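Local coordinates for protein O-methyltransferase family 2 (PDB 5I2H) that probably transfers a methyl group from S-adenosyl-L-methionine to a hydroxyl group of small molecules and binds the flavone apigenin, at residues V172-A177 / I209-V214. Numbering follows the deposited sequence. Where two conformers were deposited one is given.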
ATOM      1  N   VAL A 172     -17.937   9.907  -9.134  1.00  6.90           N
ATOM      2  CA  VAL A 172     -18.963   8.987  -8.643  1.00  7.75           C
ATOM      3  C   VAL A 172     -20.371   9.551  -8.853  1.00  8.53           C
ATOM      4  O   VAL A 172     -21.320   8.788  -9.052  1.00 10.64           O
ATOM      5  CB  VAL A 172     -18.744   8.657  -7.155  1.00  7.85           C
ATOM      6  CG1 VAL A 172     -19.836   7.651  -6.657  1.00  9.55           C
ATOM      7  CG2 VAL A 172     -17.317   8.079  -6.940  1.00  9.88           C
ATOM      8  N   ALA A 173     -20.527  10.880  -8.798  1.00  7.82           N
ATOM      9  CA  ALA A 173     -21.875  11.438  -8.889  1.00  7.68           C
ATOM     10  C   ALA A 173     -22.608  11.030 -10.175  1.00  9.26           C
ATOM     11  O   ALA A 173     -23.825  10.783 -10.094  1.00 10.60           O
ATOM     12  CB  ALA A 173     -21.848  12.972  -8.746  1.00  8.24           C
ATOM     13  N   PRO A 174     -21.954  10.881 -11.348  1.00 10.13           N
ATOM     14  CA  PRO A 174     -22.709  10.410 -12.529  1.00 10.14           C
ATOM     15  C   PRO A 174     -23.345   9.038 -12.329  1.00 10.33           C
ATOM     16  O   PRO A 174     -24.502   8.816 -12.749  1.00 10.81           O
ATOM     17  CB  PRO A 174     -21.650  10.382 -13.643  1.00 10.40           C
ATOM     18  CG  PRO A 174     -20.635  11.457 -13.226  1.00 10.17           C
ATOM     19  CD  PRO A 174     -20.583  11.323 -11.703  1.00 10.37           C
ATOM     20  N   ARG A 175     -22.606   8.100 -11.721  0.59 10.29           N
ATOM     21  CA  ARG A 175     -23.181   6.803 -11.379  0.59 10.51           C
ATOM     22  C   ARG A 175     -24.322   6.967 -10.388  0.59 10.80           C
ATOM     23  O   ARG A 175     -25.417   6.421 -10.576  0.59 12.27           O
ATOM     24  CB  ARG A 175     -22.112   5.889 -10.780  0.59 12.58           C
ATOM     25  CG  ARG A 175     -20.970   5.585 -11.683  0.59 14.20           C
ATOM     26  CD  ARG A 175     -21.410   4.791 -12.876  0.59 13.40           C
ATOM     27  NE  ARG A 175     -20.371   4.737 -13.895  0.59 15.29           N
ATOM     28  CZ  ARG A 175     -20.566   4.152 -15.068  0.59 15.60           C
ATOM     29  NH1 ARG A 175     -21.753   3.601 -15.332  0.59 15.59           N
ATOM     30  NH2 ARG A 175     -19.592   4.117 -15.961  0.59 16.62           N
ATOM     31  N   PHE A 176     -24.070   7.714  -9.316  1.00 10.10           N
ATOM     32  CA  PHE A 176     -25.071   7.920  -8.288  1.00 10.62           C
ATOM     33  C   PHE A 176     -26.382   8.407  -8.877  1.00 10.66           C
ATOM     34  O   PHE A 176     -27.452   7.866  -8.566  1.00 10.47           O
ATOM     35  CB  PHE A 176     -24.556   8.936  -7.270  1.00 10.87           C
ATOM     36  CG  PHE A 176     -25.554   9.260  -6.200  1.00 13.21           C
ATOM     37  CD1 PHE A 176     -25.615   8.503  -5.057  1.00 14.09           C
ATOM     38  CD2 PHE A 176     -26.414  10.319  -6.341  1.00 14.62           C
ATOM     39  CE1 PHE A 176     -26.541   8.794  -4.074  1.00 16.53           C
ATOM     40  CE2 PHE A 176     -27.355  10.626  -5.373  1.00 16.75           C
ATOM     41  CZ  PHE A 176     -27.419   9.862  -4.238  1.00 16.69           C
ATOM     42  N   ALA A 177     -26.319   9.462  -9.699  1.00 10.36           N
ATOM     43  CA  ALA A 177     -27.540   9.973 -10.308  1.00 10.61           C
ATOM     44  C   ALA A 177     -28.175   8.917 -11.215  1.00 12.63           C
ATOM     45  O   ALA A 177     -29.410   8.799 -11.284  1.00 15.98           O
ATOM     46  CB  ALA A 177     -27.255  11.266 -11.068  1.00  9.73           C
ATOM     47  N   ILE A 209     -22.049  18.204  -5.177  1.00  8.28           N
ATOM     48  CA  ILE A 209     -21.949  17.695  -6.544  1.00  7.42           C
ATOM     49  C   ILE A 209     -22.941  16.565  -6.778  1.00  8.95           C
ATOM     50  O   ILE A 209     -23.513  16.453  -7.876  1.00  9.31           O
ATOM     51  CB  ILE A 209     -20.502  17.269  -6.815  1.00  7.90           C
ATOM     52  CG1 ILE A 209     -19.636  18.533  -6.980  1.00 11.13           C
ATOM     53  CG2 ILE A 209     -20.383  16.398  -8.067  1.00  9.74           C
ATOM     54  CD1 ILE A 209     -18.143  18.232  -6.877  1.00 13.19           C
ATOM     55  N   TYR A 210     -23.159  15.698  -5.770  1.00  7.78           N
ATOM     56  CA  TYR A 210     -24.111  14.610  -5.980  1.00  8.38           C
ATOM     57  C   TYR A 210     -25.503  15.155  -6.251  1.00  7.64           C
ATOM     58  O   TYR A 210     -26.228  14.628  -7.109  1.00  8.67           O
ATOM     59  CB  TYR A 210     -24.131  13.653  -4.789  1.00  8.76           C
ATOM     60  CG  TYR A 210     -22.840  12.859  -4.679  1.00 10.58           C
ATOM     61  CD1 TYR A 210     -22.657  11.677  -5.382  1.00 14.55           C
ATOM     62  CD2 TYR A 210     -21.791  13.296  -3.872  1.00 14.59           C
ATOM     63  CE1 TYR A 210     -21.468  10.962  -5.293  1.00 14.25           C
ATOM     64  CE2 TYR A 210     -20.598  12.580  -3.772  1.00 14.36           C
ATOM     65  CZ  TYR A 210     -20.448  11.405  -4.477  1.00 15.37           C
ATOM     66  OH  TYR A 210     -19.267  10.686  -4.396  1.00 17.36           O
ATOM     67  N   THR A 211     -25.901  16.193  -5.502  1.00  7.72           N
ATOM     68  CA  THR A 211     -27.207  16.810  -5.714  1.00  8.40           C
ATOM     69  C   THR A 211     -27.280  17.495  -7.068  1.00  9.21           C
ATOM     70  O   THR A 211     -28.303  17.386  -7.755  1.00 10.18           O
ATOM     71  CB  THR A 211     -27.499  17.796  -4.591  1.00 11.97           C
ATOM     72  OG1 THR A 211     -27.550  17.060  -3.365  1.00 13.98           O
ATOM     73  CG2 THR A 211     -28.838  18.503  -4.801  1.00 11.23           C
HETATM   74  N   MSE A 212     -26.205  18.187  -7.481  1.00  8.71           N
HETATM   75  CA  MSE A 212     -26.216  18.834  -8.790  1.00  7.84           C
HETATM   76  C   MSE A 212     -26.404  17.802  -9.913  1.00  8.81           C
HETATM   77  O   MSE A 212     -27.159  18.064 -10.852  1.00 10.43           O
HETATM   78  CB  MSE A 212     -24.951  19.655  -9.017  1.00  8.78           C
HETATM   79  CG  MSE A 212     -24.830  20.768  -7.994  1.00 11.15           C
HETATM   80 SE   MSE A 212     -23.049  21.486  -8.090  0.79 13.58          SE
HETATM   81  CE  MSE A 212     -23.136  22.328  -6.314  1.00 15.59           C
ATOM     82  N   ALA A 213     -25.749  16.636  -9.824  1.00  8.88           N
ATOM     83  CA  ALA A 213     -25.989  15.602 -10.830  1.00  7.18           C
ATOM     84  C   ALA A 213     -27.448  15.152 -10.818  1.00  8.80           C
ATOM     85  O   ALA A 213     -28.080  15.022 -11.878  1.00 10.37           O
ATOM     86  CB  ALA A 213     -25.043  14.422 -10.615  1.00  6.91           C
ATOM     87  N   VAL A 214     -28.006  14.896  -9.628  1.00  7.62           N
ATOM     88  CA  VAL A 214     -29.408  14.481  -9.570  1.00  8.69           C
ATOM     89  C   VAL A 214     -30.303  15.543 -10.200  1.00  8.83           C
ATOM     90  O   VAL A 214     -31.236  15.231 -10.960  1.00 12.01           O
ATOM     91  CB  VAL A 214     -29.801  14.189  -8.108  1.00 10.66           C
ATOM     92  CG1 VAL A 214     -31.319  14.018  -7.966  1.00 11.63           C
ATOM     93  CG2 VAL A 214     -29.066  12.931  -7.639  1.00 11.84           C
TER
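The carbonyl oxygen of Ala-173 accepts the helical bond from Ala-177 N at 2.8 Å, while the methyl CB of Ala-213 rests against it from the other helix at 3.9 Å. Small residues let the two backbones come this close: the short axes pass 8.5 Å apart and cross at -47°, an angle expected when i±4 ridges pack into i±4 grooves. The ridge Ala-173/Ala-177 lies between Ile-209/Ala-213 and Tyr-210/Val-214, the CB of Ala-173 meeting Ile-209 CG2, Tyr-210 CD1 and Ala-213 CB together.

Aromatic groups fill one flank of this seam. Tyr-210 brings CD1 to within 3.6 Å of Ala-173 CA, and its OH reaches Val-172 CB at 3.5 Å. Phe-176, its CG anti to the backbone N (chi1 177°), offers a ring face to the Tyr-210 edge in a T-shaped pair, centroids 5.5 Å apart and planes at 77°. Val-214 CG2 touches the edge of the Phe-176 ring, 3.7 Å from CE2.

The contact is buried and joins helix 154-179 to helix 209-217, which follows the first strand, 199-203, of the Rossmann-like methyltransferase sheet. His-300 meets both aromatic rings, Leu-267 of strand 265-269 touches them from the sheet, and Ile-209 leans on Leu-238 of helix 229-241.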